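Hypothetical sugar ABC-transporter sugar binding protein (Arthrobacter globiformis, PDB 7BVT) probably binds cyclic alpha-maltosyl-1,6-maltose as the extracellular solute-binding component of an ABC sugar transporter. Local coordinates at residues T116-A121 and V133-S138; E349-E352 and L358-Y361. One frame throughout, in Å; residues are numbered along the deposited sequence.

Contact 1: T116-A121 and V133-S138; sequences TDVNDA and VSVPVS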
loop_
_atom_site.group_PDB
_atom_site.type_symbol
_atom_site.label_atom_id
_atom_site.label_comp_id
_atom_site.label_asym_id
_atom_site.label_seq_id
_atom_site.Cartn_x
_atom_site.Cartn_y
_atom_site.Cartn_z
ATOM N N THR A 116 -7.884 -11.156 14.871
ATOM C CA THR A 116 -9.206 -10.499 14.660
ATOM C C THR A 116 -9.059 -8.984 14.577
ATOM O O THR A 116 -9.716 -8.350 13.765
ATOM C CB THR A 116 -10.206 -10.824 15.788
ATOM O OG1 THR A 116 -10.353 -12.238 15.713
ATOM C CG2 THR A 116 -11.506 -10.086 15.555
ATOM N N ASP A 117 -8.155 -8.410 15.366
ATOM C CA ASP A 117 -7.970 -6.946 15.481
ATOM C C ASP A 117 -7.217 -6.450 14.253
ATOM O O ASP A 117 -7.495 -5.327 13.794
ATOM C CB ASP A 117 -7.205 -6.629 16.751
ATOM C CG ASP A 117 -7.116 -5.151 17.136
ATOM O OD1 ASP A 117 -7.855 -4.316 16.591
ATOM O OD2 ASP A 117 -6.262 -4.862 17.993
ATOM N N VAL A 118 -6.253 -7.248 13.769
ATOM C CA VAL A 118 -5.515 -6.853 12.555
ATOM C C VAL A 118 -6.530 -6.484 11.471
ATOM O O VAL A 118 -7.541 -7.175 11.306
ATOM C CB VAL A 118 -4.550 -7.962 12.091
ATOM C CG1 VAL A 118 -3.903 -7.609 10.763
ATOM C CG2 VAL A 118 -3.484 -8.210 13.119
ATOM N N ASN A 119 -6.212 -5.470 10.700
ATOM C CA ASN A 119 -6.999 -5.025 9.531
ATOM C C ASN A 119 -7.473 -6.220 8.689
ATOM O O ASN A 119 -6.670 -7.039 8.224
ATOM C CB ASN A 119 -6.133 -4.067 8.714
ATOM C CG ASN A 119 -6.859 -3.625 7.463
ATOM O OD1 ASN A 119 -6.817 -4.393 6.472
ATOM N ND2 ASN A 119 -7.439 -2.443 7.540
ATOM N N ASP A 120 -8.781 -6.299 8.418
ATOM C CA ASP A 120 -9.353 -7.494 7.767
ATOM C C ASP A 120 -8.863 -7.638 6.318
ATOM O O ASP A 120 -8.747 -8.772 5.839
ATOM C CB ASP A 120 -10.887 -7.379 7.788
ATOM C CG ASP A 120 -11.549 -7.488 9.161
ATOM O OD1 ASP A 120 -10.901 -7.816 10.144
ATOM O OD2 ASP A 120 -12.786 -7.270 9.184
ATOM N N ALA A 121 -8.705 -6.551 5.598
ATOM C CA ALA A 121 -8.263 -6.620 4.202
ATOM C C ALA A 121 -6.889 -7.305 4.207
ATOM O O ALA A 121 -6.622 -8.100 3.305
ATOM C CB ALA A 121 -8.223 -5.270 3.557
ATOM N N VAL A 133 -1.038 -17.296 6.072
ATOM C CA VAL A 133 0.407 -17.513 5.765
ATOM C C VAL A 133 1.207 -16.214 5.950
ATOM O O VAL A 133 2.431 -16.281 6.039
ATOM C CB VAL A 133 0.639 -18.071 4.362
ATOM C CG1 VAL A 133 0.055 -19.479 4.266
ATOM C CG2 VAL A 133 0.158 -17.125 3.250
ATOM N N SER A 134 0.557 -15.053 5.997
ATOM C CA SER A 134 1.195 -13.769 6.317
ATOM C C SER A 134 0.323 -12.969 7.299
ATOM O O SER A 134 -0.910 -13.135 7.381
ATOM C CB SER A 134 1.533 -12.954 5.077
ATOM O OG SER A 134 0.361 -12.524 4.402
ATOM N N VAL A 135 0.980 -12.080 8.005
ATOM C CA VAL A 135 0.290 -11.065 8.825
ATOM C C VAL A 135 1.007 -9.764 8.546
ATOM O O VAL A 135 2.232 -9.718 8.504
ATOM C CB VAL A 135 0.233 -11.468 10.313
ATOM C CG1 VAL A 135 1.626 -11.591 10.915
ATOM C CG2 VAL A 135 -0.622 -10.544 11.136
ATOM N N PRO A 136 0.305 -8.647 8.422
ATOM C CA PRO A 136 0.998 -7.369 8.286
ATOM C C PRO A 136 1.694 -6.981 9.589
ATOM O O PRO A 136 1.184 -7.175 10.656
ATOM C CB PRO A 136 -0.145 -6.406 7.974
ATOM C CG PRO A 136 -1.337 -7.000 8.649
ATOM C CD PRO A 136 -1.150 -8.478 8.415
ATOM N N VAL A 137 2.881 -6.393 9.454
ATOM C CA VAL A 137 3.641 -5.809 10.579
ATOM C C VAL A 137 3.895 -4.336 10.347
ATOM O O VAL A 137 4.382 -3.686 11.277
ATOM C CB VAL A 137 4.948 -6.577 10.812
ATOM C CG1 VAL A 137 4.598 -7.951 11.351
ATOM C CG2 VAL A 137 5.830 -6.665 9.591
ATOM N N SER A 138 3.517 -3.797 9.192
ATOM C CA SER A 138 3.424 -2.332 8.988
ATOM C C SER A 138 2.354 -2.080 7.932
ATOM O O SER A 138 1.967 -3.055 7.238
ATOM C CB SER A 138 4.709 -1.762 8.528
ATOM O OG SER A 138 4.989 -2.151 7.208
#
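V118 and P136 are the residues at which these two segments come nearest, their CA atoms 7.8 Å apart; at that spacing the backbones do not pair, and side chains alone join them. In this periplasmic-binding-protein-type fold the contact sets the break between helices 112-117 and 120-125 against the end of strand 131-136. V118 is the first residue to leave helical geometry (phi/psi -51°/142°), and N119 stands at the N-cap of the next helix, its OD1 hydrogen-bonded to the backbone N of L122. The strand is held by its own sheet: V135 is backbone hydrogen-bonded to A299 of strand 292-301.

The side chain of V118 starts toward the strand and divides between two partners. CG1 of V118 abuts the CG end of the P136 ring, 3.4 Å from CG of P136 and 3.7 Å from its CD, the former closer than carbons usually pack. CG2 of V118 lies 4.2 Å from CG2 of V135, where the two valine side chains cross at about a right angle. All three residues are buried. L338 also touches V118, and L122 touches P136, so the apolar patch extends beyond the segments. The V135 methyl that takes part is set by its torsion: with chi1 at 62°, CG1 falls between the backbone N and the carbonyl carbon, while CG2, opposite the N, faces V118.

Contact 2: E349-E352 and L358-Y361; sequences EWVE and LLPY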
loop_
_atom_site.group_PDB
_atom_site.type_symbol
_atom_site.label_atom_id
_atom_site.label_comp_id
_atom_site.label_asym_id
_atom_site.label_seq_id
_atom_site.Cartn_x
_atom_site.Cartn_y
_atom_site.Cartn_z
ATOM N N GLU A 349 -4.485 10.837 19.569
ATOM C CA GLU A 349 -4.142 12.098 20.287
ATOM C C GLU A 349 -2.711 12.475 19.948
ATOM O O GLU A 349 -2.403 13.636 19.626
ATOM C CB GLU A 349 -4.302 11.913 21.793
ATOM C CG GLU A 349 -5.746 12.033 22.227
ATOM C CD GLU A 349 -5.910 12.155 23.730
ATOM O OE1 GLU A 349 -4.954 12.659 24.377
ATOM O OE2 GLU A 349 -6.983 11.733 24.242
ATOM N N TRP A 350 -1.879 11.473 19.975
ATOM C CA TRP A 350 -0.478 11.559 19.526
ATOM C C TRP A 350 -0.384 12.024 18.071
ATOM O O TRP A 350 0.501 12.852 17.700
ATOM C CB TRP A 350 0.133 10.193 19.695
ATOM C CG TRP A 350 1.579 10.340 19.465
ATOM C CD1 TRP A 350 2.490 10.796 20.378
ATOM C CD2 TRP A 350 2.249 10.197 18.211
ATOM N NE1 TRP A 350 3.715 10.871 19.779
ATOM C CE2 TRP A 350 3.594 10.530 18.450
ATOM C CE3 TRP A 350 1.848 9.814 16.919
ATOM C CZ2 TRP A 350 4.554 10.430 17.451
ATOM C CZ3 TRP A 350 2.796 9.769 15.917
ATOM C CH2 TRP A 350 4.127 10.071 16.186
ATOM N N VAL A 351 -1.205 11.455 17.202
ATOM C CA VAL A 351 -1.134 11.897 15.780
ATOM C C VAL A 351 -1.482 13.395 15.723
ATOM O O VAL A 351 -0.760 14.128 15.045
ATOM C CB VAL A 351 -2.020 11.038 14.875
ATOM C CG1 VAL A 351 -2.161 11.670 13.490
ATOM C CG2 VAL A 351 -1.437 9.650 14.748
ATOM N N GLU A 352 -2.515 13.805 16.446
ATOM C CA GLU A 352 -3.012 15.207 16.474
ATOM C C GLU A 352 -1.927 16.138 17.034
ATOM O O GLU A 352 -1.748 17.227 16.468
ATOM C CB GLU A 352 -4.321 15.283 17.268
ATOM C CG GLU A 352 -5.046 16.615 17.118
ATOM C CD GLU A 352 -5.085 17.221 15.717
ATOM O OE1 GLU A 352 -5.482 16.514 14.753
ATOM O OE2 GLU A 352 -4.710 18.404 15.579
ATOM N N LEU A 358 -0.948 13.163 9.209
ATOM C CA LEU A 358 -1.100 11.701 9.032
ATOM C C LEU A 358 -2.550 11.303 9.324
ATOM O O LEU A 358 -2.956 10.212 8.897
ATOM C CB LEU A 358 -0.114 10.976 9.954
ATOM C CG LEU A 358 0.165 9.524 9.588
ATOM C CD1 LEU A 358 0.963 9.397 8.326
ATOM C CD2 LEU A 358 0.898 8.829 10.728
ATOM N N LEU A 359 -3.365 12.138 9.969
ATOM C CA LEU A 359 -4.660 11.660 10.482
ATOM C C LEU A 359 -5.531 11.148 9.325
ATOM O O LEU A 359 -6.192 10.125 9.441
ATOM C CB LEU A 359 -5.394 12.741 11.301
ATOM C CG LEU A 359 -6.720 12.292 11.896
ATOM C CD1 LEU A 359 -6.521 11.138 12.857
ATOM C CD2 LEU A 359 -7.480 13.433 12.610
ATOM N N PRO A 360 -5.629 11.827 8.160
ATOM C CA PRO A 360 -6.521 11.320 7.113
ATOM C C PRO A 360 -6.098 9.904 6.702
ATOM O O PRO A 360 -6.961 9.108 6.385
ATOM C CB PRO A 360 -6.304 12.302 5.965
ATOM C CG PRO A 360 -6.013 13.584 6.714
ATOM C CD PRO A 360 -5.048 13.142 7.810
ATOM N N TYR A 361 -4.804 9.643 6.680
ATOM C CA TYR A 361 -4.273 8.310 6.278
ATOM C C TYR A 361 -4.700 7.262 7.302
ATOM O O TYR A 361 -5.085 6.128 6.965
ATOM C CB TYR A 361 -2.767 8.399 6.129
ATOM C CG TYR A 361 -2.284 9.191 4.946
ATOM C CD1 TYR A 361 -2.063 8.578 3.728
ATOM C CD2 TYR A 361 -1.972 10.543 5.061
ATOM C CE1 TYR A 361 -1.576 9.251 2.636
ATOM C CE2 TYR A 361 -1.473 11.232 3.970
ATOM C CZ TYR A 361 -1.255 10.580 2.764
ATOM O OH TYR A 361 -0.777 11.221 1.668
#
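V351 points from helix 345-354 toward the start of helix 359-363, and one of its methyls, CG1, makes the apolar contact between these two consecutive short helices, joined by a connecting loop in the periplasmic-binding-protein-type fold. The CA atoms of V351 and L359 are 6.4 Å apart, close enough for a branched side chain to reach the opposing backbone. CG1 of V351 is turned away from its own backbone N (chi1 168°) and lies against main chain as much as side chain: L359 N is 3.8 Å away and L359 CA 3.9 Å. The bases of both leucines border the same methyl, with CB of L358 at 4.1 Å from V351 CG1 and CB of L359 at 4.0 Å.

The leucines diverge from there. L358 starts toward the first helix, and its side chain also packs on Y347, L335 and V266, in the buried part of the contact. L359 leaves at an angle to that direction and also touches L348; its CD2 comes 4.3 Å from OE1 of E352, at the exposed margin. That approach is a carboxylate oxygen beside a methyl, not a polar bond. E352 gets there by bending, its chi2 of 42° folding the chain round so that the carboxylate lies nearer the leucine than its first bond would suggest.

Beyond the contact, W350 makes a cation-pi interaction with K330, while the OH of Y361 is hydrogen-bonded to the backbone O of E261. Within the second segment Y361 N makes a weak backbone hydrogen bond to L358 O, 2.9 Å long.

The two contacts occupy separate parts of the chain: their centres are about 20 Å apart, their nearest atoms about 9 Å, and they share no helix or strand. Contact 1 is wholly buried and joins a helix break to a strand of the central sheet, whereas contact 2 lies farther from the centre of the chain, joins consecutive helices and grades from buried leucine to exposed glutamate. Both rest on apolar packing by a valine. The inner one is a close meeting of side-chain ends; the outer one lays a methyl on helix backbone. P136 and L358 are each about 11 Å from a bound glucose unit, so neither side chain touches it.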